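Side-chain contacts in sensor protein (Bacillus halodurans, PDB 3O5Y), which probably acts as a two-component sensor histidine kinase that transfers a phosphoryl group from ATP to a protein histidine, and is represented here by its GAF domain: residues I114-K117 and D121-L124; S46-I51 and K86-I91. All coordinates share one frame; numbering follows the deposited sequence.

Interaction 1. Residues I114-K117 and D121-L124; sequences IGRK and DWSL
The guanidinium of Arg-116 lies flat on the indole of Trp-122: the two planes are 7° apart and their centres 3.5 Å. Arg-116 CZ stands almost straight above the six-membered ring, 7° from its normal, so the stack is also a cation-pi contact. The overlap is spread over the group, with Arg-116 NH2 above the far rim of the benzo ring (3.4 Å to Trp-122 CZ3) and Arg-116 NE near Trp-122 CZ2. Arg-116 reaches this place with its chain extended from CG to NE, which carries the charge across to the loop. Ile-114, two residues earlier on the same strand, brings its CG2 obliquely to the indole, 3.8 Å from Trp-122 CZ2.

Polar bonds fix the rotation of the guanidinium. At its edge, Arg-116 NH1 gives a weak, bent hydrogen bond to Asp-121 O (3.1 Å, 141°) and another bond to the carbonyl of Ile-120, while NE bonds His-22 O. One water accepts from Arg-116 NH2 and from Ser-123 N, tying the cation to the start of the next helix. Another water, in the indole plane at its edge, accepts from Trp-122 NE1 (2.9 Å) and donates to Ile-114 O, so the ring is tethered to the strand backbone as well. Further out, Ser-123 is the N-cap of helix 124-142, its OG bonding Asp-126 N; the carboxylate of Asp-126 forms only a long, weak ion pair with Arg-116.

The contact thus bridges the loop between strand 108-116 and helix 124-142 of the GAF domain. Trp-122 also packs on Leu-127 and Leu-130 of that helix, and Ile-114 meets Leu-130, joining sheet to helix beside the loop residues Val-21 and Phe-23.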
loop_
_atom_site.group_PDB
_atom_site.type_symbol
_atom_site.label_atom_id
_atom_site.label_comp_id
_atom_site.label_asym_id
_atom_site.label_seq_id
_atom_site.Cartn_x
_atom_site.Cartn_y
_atom_site.Cartn_z
ATOM N N ILE A 114 1.595 0.545 3.791
ATOM C CA ILE A 114 2.806 0.365 4.596
ATOM C C ILE A 114 2.433 0.285 6.067
ATOM O O ILE A 114 1.795 1.202 6.609
ATOM C CB ILE A 114 3.860 1.476 4.360
ATOM C CG1 ILE A 114 4.094 1.702 2.862
ATOM C CG2 ILE A 114 5.182 1.128 5.059
ATOM C CD1 ILE A 114 5.214 2.636 2.566
ATOM N N GLY A 115 2.807 -0.833 6.683
ATOM C CA GLY A 115 2.398 -1.153 8.033
ATOM C C GLY A 115 3.545 -1.047 9.006
ATOM O O GLY A 115 4.710 -1.300 8.652
ATOM N N ARG A 116 3.226 -0.642 10.228
ATOM C CA ARG A 116 4.197 -0.720 11.330
ATOM C C ARG A 116 3.577 -1.466 12.487
ATOM O O ARG A 116 2.374 -1.306 12.777
ATOM C CB ARG A 116 4.647 0.673 11.789
ATOM C CG ARG A 116 5.522 1.400 10.802
ATOM C CD ARG A 116 5.791 2.830 11.223
ATOM N NE ARG A 116 6.916 3.387 10.462
ATOM C CZ ARG A 116 7.301 4.658 10.519
ATOM N NH1 ARG A 116 6.643 5.512 11.308
ATOM N NH2 ARG A 116 8.334 5.079 9.790
ATOM N N LYS A 117 4.395 -2.292 13.137
ATOM C CA LYS A 117 3.970 -3.045 14.326
ATOM C C LYS A 117 3.916 -2.154 15.556
ATOM O O LYS A 117 3.075 -2.349 16.418
ATOM C CB LYS A 117 4.851 -4.281 14.556
ATOM C CG LYS A 117 4.761 -5.232 13.383
ATOM C CD LYS A 117 5.549 -6.532 13.539
ATOM C CE LYS A 117 5.224 -7.473 12.336
ATOM N NZ LYS A 117 5.605 -8.904 12.582
ATOM N N ASP A 121 5.002 7.612 14.798
ATOM C CA ASP A 121 4.568 8.580 13.795
ATOM C C ASP A 121 5.422 8.566 12.532
ATOM O O ASP A 121 6.626 8.322 12.569
ATOM C CB ASP A 121 4.618 10.000 14.357
ATOM C CG ASP A 121 3.717 10.196 15.560
ATOM O OD1 ASP A 121 2.704 9.485 15.687
ATOM O OD2 ASP A 121 4.024 11.088 16.371
ATOM N N TRP A 122 4.772 8.841 11.411
ATOM C CA TRP A 122 5.457 9.058 10.166
ATOM C C TRP A 122 5.989 10.485 10.149
ATOM O O TRP A 122 5.236 11.427 10.357
ATOM C CB TRP A 122 4.475 8.810 9.021
ATOM C CG TRP A 122 4.299 7.338 8.783
ATOM C CD1 TRP A 122 3.306 6.543 9.260
ATOM C CD2 TRP A 122 5.177 6.483 8.039
ATOM N NE1 TRP A 122 3.499 5.240 8.852
ATOM C CE2 TRP A 122 4.640 5.178 8.096
ATOM C CE3 TRP A 122 6.363 6.694 7.324
ATOM C CZ2 TRP A 122 5.245 4.091 7.468
ATOM C CZ3 TRP A 122 6.965 5.613 6.710
ATOM C CH2 TRP A 122 6.397 4.326 6.780
ATOM N N SER A 123 7.282 10.660 9.914
ATOM C CA SER A 123 7.824 12.017 9.795
ATOM C C SER A 123 7.501 12.615 8.421
ATOM O O SER A 123 7.138 11.893 7.491
ATOM C CB SER A 123 9.337 11.999 10.009
ATOM O OG SER A 123 9.959 11.258 8.963
ATOM N N LEU A 124 7.648 13.933 8.304
ATOM C CA LEU A 124 7.428 14.659 7.058
ATOM C C LEU A 124 8.445 14.231 6.013
ATOM O O LEU A 124 8.092 14.044 4.840
ATOM C CB LEU A 124 7.559 16.163 7.299
ATOM C CG LEU A 124 7.093 17.258 6.309
ATOM C CD1 LEU A 124 8.214 18.262 6.057
ATOM C CD2 LEU A 124 6.463 16.793 4.984
HETATM O O HOH W 1 2.373 2.580 9.243
HETATM O O HOH W 2 8.679 8.013 9.775
#

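Interaction 2. Residues S46-I51 and K86-I91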
loop_
_atom_site.group_PDB
_atom_site.type_symbol
_atom_site.label_atom_id
_atom_site.label_comp_id
_atom_site.label_asym_id
_atom_site.label_seq_id
_atom_site.Cartn_x
_atom_site.Cartn_y
_atom_site.Cartn_z
ATOM N N SER A 46 3.639 -13.016 4.660
ATOM C CA SER A 46 2.709 -12.282 5.529
ATOM C C SER A 46 1.524 -11.605 4.848
ATOM O O SER A 46 1.523 -10.393 4.606
ATOM C CB SER A 46 3.473 -11.262 6.376
ATOM O OG SER A 46 3.902 -10.196 5.563
ATOM N N HIS A 47 0.512 -12.412 4.557
ATOM C CA HIS A 47 -0.794 -11.928 4.142
ATOM C C HIS A 47 -1.850 -12.877 4.693
ATOM O O HIS A 47 -1.596 -14.072 4.845
ATOM C CB HIS A 47 -0.894 -11.832 2.618
ATOM C CG HIS A 47 -0.437 -13.063 1.895
ATOM N ND1 HIS A 47 0.698 -13.087 1.112
ATOM C CD2 HIS A 47 -0.961 -14.313 1.832
ATOM C CE1 HIS A 47 0.852 -14.295 0.597
ATOM N NE2 HIS A 47 -0.142 -15.059 1.018
ATOM N N SER A 48 -3.020 -12.344 5.025
ATOM C CA SER A 48 -4.159 -13.193 5.344
ATOM C C SER A 48 -4.970 -13.469 4.087
ATOM O O SER A 48 -5.536 -14.553 3.938
ATOM C CB SER A 48 -5.038 -12.567 6.427
ATOM O OG SER A 48 -5.931 -13.542 6.966
ATOM N N LEU A 49 -5.024 -12.478 3.196
ATOM C CA LEU A 49 -5.675 -12.608 1.895
ATOM C C LEU A 49 -4.718 -13.224 0.896
ATOM O O LEU A 49 -3.547 -12.871 0.853
ATOM C CB LEU A 49 -6.142 -11.243 1.365
ATOM C CG LEU A 49 -7.193 -10.436 2.133
ATOM C CD1 LEU A 49 -7.313 -9.048 1.567
ATOM C CD2 LEU A 49 -8.549 -11.125 2.099
ATOM N N ASP A 50 -5.218 -14.149 0.093
ATOM C CA ASP A 50 -4.432 -14.730 -0.976
ATOM C C ASP A 50 -3.955 -13.632 -1.919
ATOM O O ASP A 50 -4.645 -12.622 -2.092
ATOM C CB ASP A 50 -5.292 -15.710 -1.774
ATOM C CG ASP A 50 -5.533 -17.025 -1.046
ATOM O OD1 ASP A 50 -5.210 -17.149 0.159
ATOM O OD2 ASP A 50 -6.056 -17.950 -1.708
ATOM N N ILE A 51 -2.780 -13.825 -2.525
ATOM C CA ILE A 51 -2.355 -12.991 -3.644
ATOM C C ILE A 51 -3.452 -13.151 -4.681
ATOM O O ILE A 51 -3.978 -14.249 -4.868
ATOM C CB ILE A 51 -1.006 -13.461 -4.228
ATOM C CG1 ILE A 51 0.115 -13.357 -3.180
ATOM C CG2 ILE A 51 -0.661 -12.724 -5.546
ATOM C CD1 ILE A 51 0.223 -12.010 -2.491
ATOM N N LYS A 86 -9.082 -3.928 7.707
ATOM C CA LYS A 86 -8.592 -3.879 9.077
ATOM C C LYS A 86 -8.265 -5.242 9.686
ATOM O O LYS A 86 -7.134 -5.468 10.109
ATOM C CB LYS A 86 -9.552 -3.101 9.973
ATOM C CG LYS A 86 -9.074 -2.970 11.402
ATOM C CD LYS A 86 -9.741 -1.811 12.120
ATOM C CE LYS A 86 -9.536 -1.954 13.622
ATOM N NZ LYS A 86 -9.517 -0.633 14.325
ATOM N N GLN A 87 -9.234 -6.153 9.716
ATOM C CA GLN A 87 -9.008 -7.462 10.334
ATOM C C GLN A 87 -7.842 -8.195 9.670
ATOM O O GLN A 87 -7.206 -9.029 10.296
ATOM C CB GLN A 87 -10.270 -8.332 10.283
ATOM C CG GLN A 87 -10.688 -8.669 8.851
ATOM C CD GLN A 87 -11.759 -9.733 8.764
ATOM O OE1 GLN A 87 -12.813 -9.511 8.154
ATOM N NE2 GLN A 87 -11.497 -10.898 9.358
ATOM N N TYR A 88 -7.575 -7.890 8.403
ATOM C CA TYR A 88 -6.565 -8.614 7.630
ATOM C C TYR A 88 -5.193 -8.023 7.884
ATOM O O TYR A 88 -4.182 -8.682 7.678
ATOM C CB TYR A 88 -6.916 -8.637 6.131
ATOM C CG TYR A 88 -8.224 -9.350 5.838
ATOM C CD1 TYR A 88 -9.292 -8.672 5.265
ATOM C CD2 TYR A 88 -8.400 -10.697 6.168
ATOM C CE1 TYR A 88 -10.491 -9.303 5.016
ATOM C CE2 TYR A 88 -9.608 -11.346 5.927
ATOM C CZ TYR A 88 -10.650 -10.638 5.354
ATOM O OH TYR A 88 -11.854 -11.264 5.107
ATOM N N LEU A 89 -5.174 -6.778 8.349
ATOM C CA LEU A 89 -3.957 -6.118 8.773
ATOM C C LEU A 89 -3.669 -6.373 10.246
ATOM O O LEU A 89 -2.530 -6.686 10.600
ATOM C CB LEU A 89 -4.015 -4.611 8.479
ATOM C CG LEU A 89 -4.148 -4.134 7.021
ATOM C CD1 LEU A 89 -4.435 -2.629 6.930
ATOM C CD2 LEU A 89 -2.922 -4.506 6.178
ATOM N N ALA A 90 -4.682 -6.251 11.107
ATOM C CA ALA A 90 -4.484 -6.430 12.556
ATOM C C ALA A 90 -3.902 -7.803 12.876
ATOM O O ALA A 90 -3.099 -7.950 13.809
ATOM C CB ALA A 90 -5.782 -6.222 13.323
ATOM N N ILE A 91 -4.299 -8.793 12.078
ATOM C CA ILE A 91 -3.934 -10.176 12.325
ATOM C C ILE A 91 -2.455 -10.402 12.093
ATOM O O ILE A 91 -1.894 -11.383 12.565
ATOM C CB ILE A 91 -4.781 -11.136 11.454
ATOM C CG1 ILE A 91 -4.785 -12.552 12.055
ATOM C CG2 ILE A 91 -4.326 -11.116 9.979
ATOM C CD1 ILE A 91 -5.745 -13.521 11.370
#
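Leu-49 and Tyr-88 share a first torsion near -60° (chi1 -63° and -62°), each CG standing anti to its own carbonyl carbon, and this brings the leucine branch over the phenol ring. With Leu-49 CD1 anti to CA about the second torsion, the Leu-49 CD2 methyl is placed 3.8 Å from the centroid of the Tyr-88 ring. Its offset of 5° from the ring normal identifies a centred CH-pi contact. The distances from Leu-49 CD2 to individual ring carbons confirm this, because they are nearly equal; that to Tyr-88 CZ is 3.9 Å. Leu-49 CG follows behind, 4.0 Å from Tyr-88 CG, and the two side chains meet at about a right angle. On the opposite face of the ring lies Gln-87 CG, a neighbour in the same helix, so the phenol is sandwiched between aliphatic carbons.

Ser-48 comes to the ring edge instead, with Ser-48 OG near the ring plane and 3.9 Å from Tyr-88 CD2. Ser-48 CB points at the helix and also touches Ile-91 CG2 at 3.9 Å. The backbones come closest at this point, Ser-48 CA and Tyr-88 CA being 5.7 Å apart.

The contact joins the loop between strands 35-42 and 54-55 to the short helix 86-90 at the surface of the GAF domain. Leu-49 further touches Tyr-84, just before that helix, and an acetate, probably from the crystallisation liquor, lies about 4 Å from its side chain. Since the segments are linked by van der Waals and CH-pi contacts without a direct hydrogen bond, their attachment depends on shape and ring overlap and has little directional polar restraint.

Overall arrangement
Interactions 1 and 2 lie in the same GAF domain, their centres 18 Å apart and their nearest atoms about 7 Å, without touching. Interaction 1 is partly buried and local in sequence, spanning a three-residue gap between the last strand in chain order, an inner strand of the sheet, and the helix after it. Interaction 2 is a surface contact between segments 35 residues apart, pairing a loop with a short helix. Both centre on an aromatic face, but one receives a cation held by carbonyls and water, the other a methyl group. They share no element, though Arg-25 of strand 25-32 neighbours both: its backbone bonds Gly-115, while its side chain bonds Ser-46 O and touches Leu-89.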